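Local coordinates for protein CIP1 (Hypocrea jecorina, PDB 3ZYP) that is a cellulose-induced jelly-roll protein that binds calcium and probably binds or acts on plant cell-wall carbohydrate, at residues A[94-100]-A[111-116]; A[25-31]-A[41-47]; A[77-81]-A[103-108]. All blocks are in the same frame, centred on the assembly; numbering follows the deposited sequence.

Interaction 1: A[94-100]-A[111-116]; sequences QGGKHLR and NRESDD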
ATOM      1  N   GLN A  94      -8.244 -14.412  -2.071  1.00 23.25           N
ATOM      2  CA  GLN A  94      -8.282 -14.722  -0.643  1.00 23.03           C
ATOM      3  C   GLN A  94      -9.710 -14.726  -0.101  1.00 23.52           C
ATOM      4  O   GLN A  94      -9.923 -14.543   1.105  1.00 24.05           O
ATOM      5  CB  GLN A  94      -7.441 -13.719   0.156  1.00 22.91           C
ATOM      6  CG  GLN A  94      -5.967 -13.756  -0.141  1.00 22.60           C
ATOM      7  CD  GLN A  94      -5.207 -12.749   0.689  1.00 21.11           C
ATOM      8  OE1 GLN A  94      -4.978 -12.956   1.880  1.00 23.56           O
ATOM      9  NE2 GLN A  94      -4.792 -11.652   0.055  1.00 18.80           N
ATOM     10  N   GLY A  95     -10.677 -14.925  -0.998  1.00 23.69           N
ATOM     11  CA  GLY A  95     -12.105 -14.888  -0.650  1.00 23.90           C
ATOM     12  C   GLY A  95     -12.573 -13.593   0.005  1.00 23.94           C
ATOM     13  O   GLY A  95     -13.412 -13.615   0.905  1.00 24.84           O
ATOM     14  N   GLY A  96     -12.016 -12.464  -0.431  1.00 23.37           N
ATOM     15  CA  GLY A  96     -12.404 -11.159   0.096  1.00 22.40           C
ATOM     16  C   GLY A  96     -11.472 -10.584   1.148  1.00 21.77           C
ATOM     17  O   GLY A  96     -11.554  -9.388   1.449  1.00 22.17           O
ATOM     18  N   LYS A  97     -10.602 -11.428   1.721  1.00 20.29           N
ATOM     19  CA  LYS A  97      -9.573 -10.962   2.659  1.00 19.30           C
ATOM     20  C   LYS A  97      -8.559 -10.105   1.900  1.00 17.85           C
ATOM     21  O   LYS A  97      -8.556 -10.088   0.667  1.00 18.41           O
ATOM     22  CB  LYS A  97      -8.914 -12.125   3.399  1.00 19.57           C
ATOM     23  CG  LYS A  97      -9.834 -12.742   4.460  1.00 20.13           C
ATOM     24  CD  LYS A  97      -9.183 -13.914   5.171  1.00 22.76           C
ATOM     25  CE  LYS A  97     -10.166 -14.551   6.154  1.00 24.87           C
ATOM     26  NZ  LYS A  97      -9.482 -15.432   7.147  1.00 28.09           N
ATOM     27  N   HIS A  98      -7.693  -9.418   2.637  1.00 16.78           N
ATOM     28  CA  HIS A  98      -6.886  -8.320   2.087  0.50 16.23           C
ATOM     29  C   HIS A  98      -5.483  -8.724   1.655  1.00 15.15           C
ATOM     30  O   HIS A  98      -4.805  -9.464   2.371  1.00 15.87           O
ATOM     31  CB  HIS A  98      -6.735  -7.194   3.125  0.50 16.41           C
ATOM     32  CG  HIS A  98      -8.030  -6.599   3.589  0.50 17.36           C
ATOM     33  ND1 HIS A  98      -8.184  -6.037   4.840  0.50 18.22           N
ATOM     34  CD2 HIS A  98      -9.227  -6.473   2.970  0.50 18.10           C
ATOM     35  CE1 HIS A  98      -9.420  -5.591   4.970  0.50 18.81           C
ATOM     36  NE2 HIS A  98     -10.074  -5.843   3.849  0.50 18.60           N
ATOM     37  N   LEU A  99      -5.058  -8.199   0.511  1.00 14.42           N
ATOM     38  CA  LEU A  99      -3.643  -8.124   0.174  1.00 12.93           C
ATOM     39  C   LEU A  99      -3.230  -6.753   0.694  1.00 12.90           C
ATOM     40  O   LEU A  99      -3.878  -5.743   0.387  1.00 12.91           O
ATOM     41  CB  LEU A  99      -3.434  -8.217  -1.328  1.00 13.19           C
ATOM     42  CG  LEU A  99      -1.998  -7.952  -1.809  1.00 12.69           C
ATOM     43  CD1 LEU A  99      -0.994  -9.015  -1.338  1.00 13.96           C
ATOM     44  CD2 LEU A  99      -2.019  -7.856  -3.325  1.00 13.40           C
ATOM     45  N   ARG A 100      -2.171  -6.731   1.496  1.00 11.61           N
ATOM     46  CA  ARG A 100      -1.754  -5.527   2.218  1.00 11.41           C
ATOM     47  C   ARG A 100      -0.354  -5.133   1.818  1.00 11.41           C
ATOM     48  O   ARG A 100       0.478  -5.981   1.531  1.00 11.25           O
ATOM     49  CB  ARG A 100      -1.816  -5.771   3.728  1.00 12.22           C
ATOM     50  CG  ARG A 100      -3.190  -6.255   4.176  1.00 15.35           C
ATOM     51  CD  ARG A 100      -3.389  -6.233   5.669  1.00 21.85           C
ATOM     52  NE  ARG A 100      -2.787  -7.390   6.304  1.00 22.40           N
ATOM     53  CZ  ARG A 100      -3.284  -8.048   7.353  1.00 21.80           C
ATOM     54  NH1 ARG A 100      -4.439  -7.700   7.921  1.00 23.04           N
ATOM     55  NH2 ARG A 100      -2.614  -9.087   7.823  1.00 20.92           N
ATOM     56  N   ASN A 111       1.863  -8.324   2.483  1.00 11.68           N
ATOM     57  CA  ASN A 111       1.378  -9.267   3.482  1.00 13.18           C
ATOM     58  C   ASN A 111       0.016  -9.764   3.041  1.00 13.52           C
ATOM     59  O   ASN A 111      -0.831  -8.987   2.600  1.00 13.50           O
ATOM     60  CB  ASN A 111       1.325  -8.613   4.872  1.00 14.17           C
ATOM     61  CG  ASN A 111       0.698  -9.503   5.926  1.00 18.23           C
ATOM     62  OD1 ASN A 111      -0.369  -9.205   6.429  1.00 21.28           O
ATOM     63  ND2 ASN A 111       1.362 -10.598   6.261  1.00 22.96           N
ATOM     64  N   ARG A 112      -0.184 -11.073   3.107  1.00 14.43           N
ATOM     65  CA  ARG A 112      -1.522 -11.642   2.870  1.00 15.74           C
ATOM     66  C   ARG A 112      -2.248 -11.865   4.184  1.00 17.20           C
ATOM     67  O   ARG A 112      -1.733 -12.530   5.075  1.00 18.08           O
ATOM     68  CB  ARG A 112      -1.445 -12.971   2.121  1.00 15.95           C
ATOM     69  CG  ARG A 112      -0.947 -12.853   0.725  1.00 17.04           C
ATOM     70  CD  ARG A 112      -1.177 -14.133  -0.080  1.00 18.51           C
ATOM     71  NE  ARG A 112      -0.494 -15.300   0.486  1.00 19.56           N
ATOM     72  CZ  ARG A 112       0.558 -15.913  -0.058  1.00 19.41           C
ATOM     73  NH1 ARG A 112       1.084 -15.478  -1.197  1.00 19.63           N
ATOM     74  NH2 ARG A 112       1.078 -16.983   0.544  1.00 20.33           N
ATOM     75  N   GLU A 113      -3.453 -11.318   4.291  1.00 18.23           N
ATOM     76  CA  GLU A 113      -4.288 -11.519   5.476  1.00 19.53           C
ATOM     77  C   GLU A 113      -4.645 -13.002   5.697  1.00 19.99           C
ATOM     78  O   GLU A 113      -4.653 -13.472   6.834  1.00 20.48           O
ATOM     79  CB  GLU A 113      -5.550 -10.650   5.388  1.00 19.62           C
ATOM     80  CG  GLU A 113      -6.509 -10.803   6.575  1.00 21.84           C
ATOM     81  CD  GLU A 113      -7.674  -9.819   6.562  1.00 24.49           C
ATOM     82  OE1 GLU A 113      -8.001  -9.252   5.493  1.00 24.07           O
ATOM     83  OE2 GLU A 113      -8.278  -9.624   7.644  1.00 27.44           O
ATOM     84  N   SER A 114      -4.914 -13.725   4.614  1.00 20.85           N
ATOM     85  CA  SER A 114      -5.360 -15.130   4.719  1.00 21.89           C
ATOM     86  C   SER A 114      -4.379 -16.027   5.479  1.00 22.37           C
ATOM     87  O   SER A 114      -4.777 -16.710   6.432  1.00 23.07           O
ATOM     88  CB  SER A 114      -5.668 -15.711   3.337  1.00 21.81           C
ATOM     89  OG  SER A 114      -4.529 -15.634   2.497  1.00 24.17           O
ATOM     90  N   ASP A 115      -3.105 -16.021   5.082  1.00 22.02           N
ATOM     91  CA  ASP A 115      -2.122 -16.930   5.687  1.00 22.56           C
ATOM     92  C   ASP A 115      -0.936 -16.238   6.373  1.00 22.13           C
ATOM     93  O   ASP A 115       0.010 -16.903   6.813  1.00 22.69           O
ATOM     94  CB  ASP A 115      -1.640 -17.952   4.655  1.00 22.58           C
ATOM     95  CG  ASP A 115      -0.898 -17.314   3.488  1.00 23.94           C
ATOM     96  OD1 ASP A 115      -0.824 -16.070   3.422  1.00 22.75           O
ATOM     97  OD2 ASP A 115      -0.389 -18.068   2.635  1.00 25.78           O
ATOM     98  N   ASP A 116      -1.010 -14.904   6.453  1.00 21.88           N
ATOM     99  CA  ASP A 116       0.019 -14.059   7.081  0.75 21.62           C
ATOM    100  C   ASP A 116       1.387 -14.123   6.382  1.00 20.58           C
ATOM    101  O   ASP A 116       2.408 -13.728   6.950  1.00 21.26           O
ATOM    102  CB  ASP A 116       0.135 -14.351   8.586  0.75 22.03           C
ATOM    103  CG  ASP A 116       0.755 -13.198   9.365  0.75 23.81           C
ATOM    104  OD1 ASP A 116       0.540 -12.014   9.000  0.75 24.66           O
ATOM    105  OD2 ASP A 116       1.466 -13.481  10.355  0.75 26.97           O
TER
HETATM  106  O   HOH W   1      -6.965 -14.792   8.007  1.00 37.63           O

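Interaction 2: A[25-31]-A[41-47]; sequences GGTVSLD and SMKVVGG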
ATOM      1  N   GLY A  25     -11.233   6.809  16.095  1.00 22.32           N
ATOM      2  CA  GLY A  25     -10.163   7.778  16.296  1.00 20.62           C
ATOM      3  C   GLY A  25      -9.334   8.181  15.087  1.00 19.85           C
ATOM      4  O   GLY A  25      -8.651   9.196  15.132  1.00 20.04           O
ATOM      5  N   GLY A  26      -9.361   7.382  14.025  1.00 18.53           N
ATOM      6  CA  GLY A  26      -8.622   7.747  12.806  1.00 17.07           C
ATOM      7  C   GLY A  26      -9.291   8.888  12.060  1.00 16.29           C
ATOM      8  O   GLY A  26     -10.499   9.093  12.170  1.00 17.16           O
ATOM      9  N   THR A  27      -8.502   9.643  11.304  1.00 14.52           N
ATOM     10  CA  THR A  27      -9.050  10.705  10.460  1.00 14.69           C
ATOM     11  C   THR A  27      -8.512  10.687   9.033  1.00 13.28           C
ATOM     12  O   THR A  27      -7.349  10.335   8.782  1.00 13.52           O
ATOM     13  CB  THR A  27      -8.800  12.142  11.011  1.00 15.15           C
ATOM     14  OG1 THR A  27      -7.397  12.408  11.070  1.00 17.62           O
ATOM     15  CG2 THR A  27      -9.443  12.343  12.404  1.00 16.64           C
ATOM     16  N   VAL A  28      -9.394  11.042   8.110  1.00 12.63           N
ATOM     17  CA  VAL A  28      -9.033  11.339   6.731  1.00 12.46           C
ATOM     18  C   VAL A  28      -9.489  12.759   6.412  1.00 12.16           C
ATOM     19  O   VAL A  28     -10.641  13.131   6.672  1.00 13.11           O
ATOM     20  CB  VAL A  28      -9.744  10.373   5.729  1.00 12.71           C
ATOM     21  CG1 VAL A  28      -9.406  10.736   4.293  1.00 13.77           C
ATOM     22  CG2 VAL A  28      -9.386   8.927   6.003  1.00 13.75           C
ATOM     23  N   SER A  29      -8.605  13.546   5.797  1.00 11.32           N
ATOM     24  CA  SER A  29      -8.944  14.911   5.421  1.00 11.34           C
ATOM     25  C   SER A  29      -8.120  15.393   4.252  1.00 10.54           C
ATOM     26  O   SER A  29      -7.024  14.886   4.019  1.00 11.12           O
ATOM     27  CB  SER A  29      -8.752  15.861   6.610  1.00 12.21           C
ATOM     28  OG  SER A  29      -7.427  15.794   7.115  1.00 14.72           O
ATOM     29  N   LEU A  30      -8.637  16.358   3.514  1.00 10.56           N
ATOM     30  CA  LEU A  30      -7.841  17.079   2.534  1.00 10.49           C
ATOM     31  C   LEU A  30      -6.887  18.017   3.239  1.00 11.06           C
ATOM     32  O   LEU A  30      -7.290  18.784   4.123  1.00 13.23           O
ATOM     33  CB  LEU A  30      -8.731  17.856   1.566  1.00 10.33           C
ATOM     34  CG  LEU A  30      -7.961  18.379   0.353  1.00 10.47           C
ATOM     35  CD1 LEU A  30      -7.768  17.292  -0.686  1.00 10.48           C
ATOM     36  CD2 LEU A  30      -8.628  19.611  -0.259  1.00 12.37           C
ATOM     37  N   ASP A  31      -5.609  17.924   2.888  1.00 10.41           N
ATOM     38  CA  ASP A  31      -4.621  18.849   3.430  1.00 11.03           C
ATOM     39  C   ASP A  31      -4.244  19.855   2.344  1.00 11.39           C
ATOM     40  O   ASP A  31      -3.796  19.479   1.252  1.00 11.23           O
ATOM     41  CB  ASP A  31      -3.390  18.084   3.898  1.00 10.70           C
ATOM     42  CG  ASP A  31      -2.480  18.915   4.804  1.00 13.32           C
ATOM     43  OD1 ASP A  31      -2.483  20.169   4.735  1.00 14.14           O
ATOM     44  OD2 ASP A  31      -1.734  18.292   5.567  1.00 13.02           O
ATOM     45  N   SER A  41      -3.212  17.402  -0.862  1.00  8.45           N
ATOM     46  CA  SER A  41      -3.102  15.945  -0.839  1.00  9.06           C
ATOM     47  C   SER A  41      -4.108  15.429   0.171  1.00  8.94           C
ATOM     48  O   SER A  41      -4.752  16.219   0.874  1.00  9.46           O
ATOM     49  CB  SER A  41      -1.672  15.516  -0.473  1.00  8.54           C
ATOM     50  OG  SER A  41      -1.313  15.943   0.827  1.00  9.61           O
ATOM     51  N   MET A  42      -4.222  14.110   0.287  1.00  8.39           N
ATOM     52  CA  MET A  42      -5.066  13.469   1.286  1.00  8.78           C
ATOM     53  C   MET A  42      -4.243  13.080   2.500  1.00  9.32           C
ATOM     54  O   MET A  42      -3.244  12.388   2.349  1.00 10.32           O
ATOM     55  CB  MET A  42      -5.692  12.214   0.691  1.00  8.92           C
ATOM     56  CG  MET A  42      -6.678  12.489  -0.439  1.00  9.43           C
ATOM     57  SD  MET A  42      -8.140  13.383   0.103  1.00 11.41           S
ATOM     58  CE  MET A  42      -8.912  12.094   1.069  1.00 16.27           C
ATOM     59  N   LYS A  43      -4.654  13.501   3.690  1.00  9.82           N
ATOM     60  CA  LYS A  43      -3.941  13.215   4.933  1.00  9.58           C
ATOM     61  C   LYS A  43      -4.691  12.181   5.746  1.00  9.70           C
ATOM     62  O   LYS A  43      -5.879  12.344   5.979  1.00 10.64           O
ATOM     63  CB  LYS A  43      -3.811  14.504   5.756  1.00 10.00           C
ATOM     64  CG  LYS A  43      -3.022  14.387   7.047  1.00 12.86           C
ATOM     65  CD  LYS A  43      -3.135  15.697   7.808  1.00 15.95           C
ATOM     66  CE  LYS A  43      -2.379  15.640   9.093  1.00 19.03           C
ATOM     67  NZ  LYS A  43      -2.620  16.923   9.833  1.00 21.40           N
ATOM     68  N   VAL A  44      -4.009  11.119   6.141  1.00  9.58           N
ATOM     69  CA  VAL A  44      -4.600  10.078   6.970  1.00  9.85           C
ATOM     70  C   VAL A  44      -3.830   9.997   8.276  1.00 10.71           C
ATOM     71  O   VAL A  44      -2.600   9.924   8.272  1.00 11.00           O
ATOM     72  CB  VAL A  44      -4.576   8.716   6.257  1.00 10.24           C
ATOM     73  CG1 VAL A  44      -5.216   7.628   7.138  1.00 10.71           C
ATOM     74  CG2 VAL A  44      -5.262   8.832   4.911  1.00 10.79           C
ATOM     75  N   VAL A  45      -4.549  10.052   9.396  1.00 11.18           N
ATOM     76  CA  VAL A  45      -3.930   9.950  10.717  1.00 12.85           C
ATOM     77  C   VAL A  45      -4.554   8.763  11.420  1.00 13.86           C
ATOM     78  O   VAL A  45      -5.758   8.744  11.633  1.00 14.26           O
ATOM     79  CB  VAL A  45      -4.146  11.235  11.557  1.00 12.28           C
ATOM     80  CG1 VAL A  45      -3.424  11.130  12.921  1.00 14.88           C
ATOM     81  CG2 VAL A  45      -3.688  12.487  10.801  1.00 13.36           C
ATOM     82  N   GLY A  46      -3.752   7.761  11.766  1.00 15.46           N
ATOM     83  CA  GLY A  46      -4.283   6.614  12.519  1.00 16.95           C
ATOM     84  C   GLY A  46      -4.592   6.978  13.970  1.00 18.42           C
ATOM     85  O   GLY A  46      -3.808   7.685  14.614  1.00 19.00           O
ATOM     86  N   GLY A  47      -5.726   6.492  14.474  1.00 18.97           N
ATOM     87  CA  GLY A  47      -6.104   6.695  15.879  1.00 20.88           C
ATOM     88  C   GLY A  47      -5.294   5.812  16.817  1.00 21.95           C
ATOM     89  O   GLY A  47      -4.800   4.757  16.414  1.00 21.64           O
TER
HETATM   90  O   HOH W   2      -6.403  10.430  14.445  1.00 30.79           O
HETATM   91  O   HOH W   3      -6.560  13.481   8.550  1.00 14.10           O
HETATM   92  O   HOH W   4      -0.911  18.951   8.039  1.00 26.98           O

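Interaction 3: A[77-81]-A[103-108]; sequences TALGS and GQSQVL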
ATOM      1  N   THR A  77       6.487   9.657  10.417  1.00 14.51           N
ATOM      2  CA  THR A  77       7.436   9.005  11.335  1.00 15.89           C
ATOM      3  C   THR A  77       7.994   7.728  10.704  1.00 15.84           C
ATOM      4  O   THR A  77       7.267   7.012  10.021  1.00 14.61           O
ATOM      5  CB  THR A  77       6.734   8.677  12.675  1.00 16.72           C
ATOM      6  OG1 THR A  77       6.243   9.888  13.264  1.00 20.88           O
ATOM      7  CG2 THR A  77       7.706   8.041  13.652  1.00 19.31           C
ATOM      8  N   ALA A  78       9.279   7.444  10.931  1.00 15.66           N
ATOM      9  CA  ALA A  78       9.927   6.255  10.359  1.00 15.87           C
ATOM     10  C   ALA A  78       9.202   4.958  10.711  1.00 16.73           C
ATOM     11  O   ALA A  78       8.624   4.834  11.793  1.00 17.33           O
ATOM     12  CB  ALA A  78      11.396   6.193  10.810  1.00 15.93           C
ATOM     13  N   LEU A  79       9.209   4.004   9.783  1.00 16.77           N
ATOM     14  CA  LEU A  79       8.655   2.676  10.061  1.00 17.65           C
ATOM     15  C   LEU A  79       9.460   1.993  11.165  1.00 17.99           C
ATOM     16  O   LEU A  79      10.696   1.957  11.109  1.00 18.67           O
ATOM     17  CB  LEU A  79       8.654   1.800   8.805  1.00 18.12           C
ATOM     18  CG  LEU A  79       7.779   2.227   7.620  1.00 18.57           C
ATOM     19  CD1 LEU A  79       7.999   1.274   6.442  1.00 19.80           C
ATOM     20  CD2 LEU A  79       6.308   2.286   8.030  1.00 19.14           C
ATOM     21  N   GLY A  80       8.750   1.463  12.157  1.00 17.86           N
ATOM     22  CA  GLY A  80       9.367   0.688  13.228  1.00 18.19           C
ATOM     23  C   GLY A  80       9.366  -0.799  12.937  1.00 18.54           C
ATOM     24  O   GLY A  80       9.171  -1.226  11.788  1.00 17.90           O
ATOM     25  N   SER A  81       9.574  -1.584  13.992  1.00 18.85           N
ATOM     26  CA  SER A  81       9.635  -3.037  13.887  0.50 18.76           C
ATOM     27  C   SER A  81       8.267  -3.694  13.733  1.00 18.41           C
ATOM     28  O   SER A  81       8.152  -4.755  13.112  1.00 17.92           O
ATOM     29  CB  SER A  81      10.358  -3.623  15.108  0.50 18.95           C
ATOM     30  OG  SER A  81      11.676  -3.114  15.193  0.50 20.58           O
ATOM     31  N   GLY A 103       4.640  -2.045   6.450  1.00 11.54           N
ATOM     32  CA  GLY A 103       5.988  -2.151   6.983  1.00 12.48           C
ATOM     33  C   GLY A 103       6.059  -3.184   8.086  1.00 12.89           C
ATOM     34  O   GLY A 103       5.076  -3.429   8.797  1.00 13.52           O
ATOM     35  N   GLN A 104       7.228  -3.804   8.200  1.00 13.19           N
ATOM     36  CA  GLN A 104       7.552  -4.687   9.331  1.00 14.50           C
ATOM     37  C   GLN A 104       9.052  -4.797   9.368  1.00 14.90           C
ATOM     38  O   GLN A 104       9.701  -4.764   8.320  1.00 14.76           O
ATOM     39  CB  GLN A 104       6.900  -6.070   9.198  1.00 14.95           C
ATOM     40  CG  GLN A 104       7.033  -6.891  10.494  1.00 16.52           C
ATOM     41  CD  GLN A 104       6.073  -8.053  10.597  1.00 19.36           C
ATOM     42  OE1 GLN A 104       5.280  -8.327   9.695  1.00 20.54           O
ATOM     43  NE2 GLN A 104       6.130  -8.747  11.732  1.00 23.81           N
ATOM     44  N   SER A 105       9.617  -4.878  10.571  1.00 15.42           N
ATOM     45  CA  SER A 105      11.073  -4.913  10.731  1.00 16.26           C
ATOM     46  C   SER A 105      11.731  -3.742   9.996  1.00 15.71           C
ATOM     47  O   SER A 105      12.779  -3.903   9.360  1.00 16.05           O
ATOM     48  CB  SER A 105      11.648  -6.249  10.250  1.00 16.83           C
ATOM     49  OG  SER A 105      10.990  -7.341  10.879  1.00 20.30           O
ATOM     50  N   GLN A 106      11.082  -2.579  10.078  1.00 16.20           N
ATOM     51  CA  GLN A 106      11.606  -1.305   9.567  1.00 16.45           C
ATOM     52  C   GLN A 106      11.676  -1.173   8.043  1.00 15.55           C
ATOM     53  O   GLN A 106      12.250  -0.216   7.536  1.00 16.89           O
ATOM     54  CB  GLN A 106      12.978  -0.995  10.184  1.00 16.99           C
ATOM     55  CG  GLN A 106      12.943  -0.820  11.696  1.00 19.72           C
ATOM     56  CD  GLN A 106      14.301  -0.460  12.262  1.00 24.47           C
ATOM     57  OE1 GLN A 106      15.214  -1.288  12.287  1.00 28.29           O
ATOM     58  NE2 GLN A 106      14.444   0.775  12.715  1.00 26.83           N
ATOM     59  N   VAL A 107      11.062  -2.108   7.318  1.00 13.75           N
ATOM     60  CA  VAL A 107      11.133  -2.119   5.854  1.00 12.70           C
ATOM     61  C   VAL A 107       9.759  -2.358   5.240  1.00 11.76           C
ATOM     62  O   VAL A 107       8.825  -2.803   5.914  1.00 12.06           O
ATOM     63  CB  VAL A 107      12.140  -3.158   5.299  1.00 11.91           C
ATOM     64  CG1 VAL A 107      13.588  -2.779   5.661  1.00 13.46           C
ATOM     65  CG2 VAL A 107      11.795  -4.593   5.774  1.00 12.39           C
ATOM     66  N   LEU A 108       9.648  -2.041   3.956  1.00 11.07           N
ATOM     67  CA  LEU A 108       8.417  -2.278   3.204  1.00 10.36           C
ATOM     68  C   LEU A 108       8.234  -3.754   2.867  1.00 10.70           C
ATOM     69  O   LEU A 108       9.209  -4.472   2.607  1.00 10.57           O
ATOM     70  CB  LEU A 108       8.421  -1.450   1.914  1.00  9.84           C
ATOM     71  CG  LEU A 108       8.367   0.060   2.116  1.00 10.54           C
ATOM     72  CD1 LEU A 108       8.679   0.752   0.816  1.00 13.95           C
ATOM     73  CD2 LEU A 108       6.969   0.457   2.626  1.00 13.40           C
TER
HETATM   74  O   HOH W   5      12.293   2.531   9.125  1.00 32.11           O

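Interaction 1: A[94-100]-A[111-116]
Q94 opens the first segment and reaches across to the turn after the partner strand. Its OE1 accepts two hydrogen bonds from S114, from N and from OG, both at 2.8 Å. D91 holds its NE2. A type I' turn then runs from Q94 to K97. G95 and G96 sit in it with positive phi, and at G96 a CB would jam against the preceding carbonyl. K97 lays its aliphatic chain near S114, with CD 4.0 Å from S114 CA. Its NZ reaches the backbone O of E113 through water 1. H98 is held at both backbone ends by E113: H98 N donates to E113 OE1 (2.9 Å), and E113 N donates to H98 O (3.0 Å). The same OE1 lies over one face of the H98 ring. This is the open end of the antiparallel hairpin 98-104/107-112, within one sheet of the jelly-roll sandwich. L99 faces R112 in a non-hydrogen-bonded pair. On their face of the sheet, R112 meets W177 and Y182 in cation-pi contacts and forms a salt bridge with D115 (NH2 to OD2, 2.8 Å). R100 and N111 make a hydrogen-bonded pair: R100 N to N111 O is 2.8 Å, and N111 N to R100 O is 2.9 Å. On the other face, R100 NE and NH2 both donate to N111 OD1, at 3.0 and 2.6 Å.

Interaction 2: A[25-31]-A[41-47]
Strands 27-31 and 41-45 lie side by side, their axes 4.5 Å apart at closest and their N-to-C directions 147° apart, so antiparallel with a twist. Six backbone hydrogen bonds join them, two each in the pairs T27-V45, S29-K43 and D31-S41. V28, L30, M42 and V44 form the apolar face. M42 curls, with all three chi angles in m, so its CE comes 3.5 Å from V28 CG1. Its SD lies 4.0 Å from L30 CD1. M42 thus fills the gap between V28 and L30. V28 CG2 touches V44 CG2 at 4.3 Å. F57, I55 and W10 pack on this face. The other face carries T27, S29, D31, S41, K43 and V45. T27 OG1 rests 3.5 Å from V45 CB. Water 3 fills the hollow between T27 OG1, S29 OG and K43 O. K43 is fully extended, and water 4 links its NZ to D31 OD2. D31 OD1 is hydrogen-bonded to T33 OG1, and D31 OD2 to W204 NE1. Beyond T27 the two segments close up, with CA of G26 and CA of G47 just 4.1 Å apart. A CB on G47 would clash with G25 C and G26 N, so the bare glycine fits this hollow. The pair is an antiparallel beta hairpin at the edge of a jelly-roll sheet, next to the calcium site to which S37 and N40 of its connecting loop belong.

Interaction 3: A[77-81]-A[103-108]
G103 begins the second segment near the end of strand 98-104. L79 CD1 lies 4.0 Å from its CA. A CB here would come within 2.8 Å of that methyl, a clash, so the leucine uses the space a side chain would need. The backbone of G103 pairs with V84 in the neighbouring strand. Q104 points its CA-to-CB bond away from 77-81, yet its CG passes 3.6 Å from S81 O. H83 and L122 lie against its side chain. Q104 N to V107 O (3.0 Å) and V107 N to Q104 O (3.1 Å) close the bend that follows. S105 and Q106 have positive phi, as a type I' turn requires. S105 turns its backbone to the loop, and its N donates to S81 O at 2.9 Å with a nearly straight angle of 169°. Its side chain packs on I127 of helix 124-129. Q106 N donates to G80 O, also at 2.9 Å but more bent (134°). Two successive carbonyls of the loop therefore receive two successive amides. The CG of Q106 sits 3.6 Å from L79 O. Water 5 donates to both L79 O (2.6 Å) and Q106 O (3.2 Å), closing the gap beside it. The CA-to-CB bond of V107 points away from 77-81, and its side chain packs on I127 and T130. L108 completes the apolar contact, with CD2 4.0 Å from L79 CD1. V84 also touches L79, and F86 and M163 touch L108. This is a beta hairpin with a two-residue type I' turn, its tip held by the loop that leads from strand 67-75 into strand 84-90.

Interaction 2 comes first along the chain and closes before the other two open. Interactions 1 and 3 cross, because their segments alternate in sequence. Both use the hairpin of strands 98-104 and 107-112: interaction 1 lies at its open end and interaction 3 at its turn, with centres about 20 Å apart. Interaction 2 belongs to the other sheet, which holds strands 27-31 and 41-45. Its centre is about 24 Å from that of interaction 1 and about 20 Å from that of interaction 3, and it touches neither. Together they sample both sheets of the jelly-roll core. Segment 77-81 lies in the loop that leads from strand 67-75 in one sheet to strand 84-90 in the other.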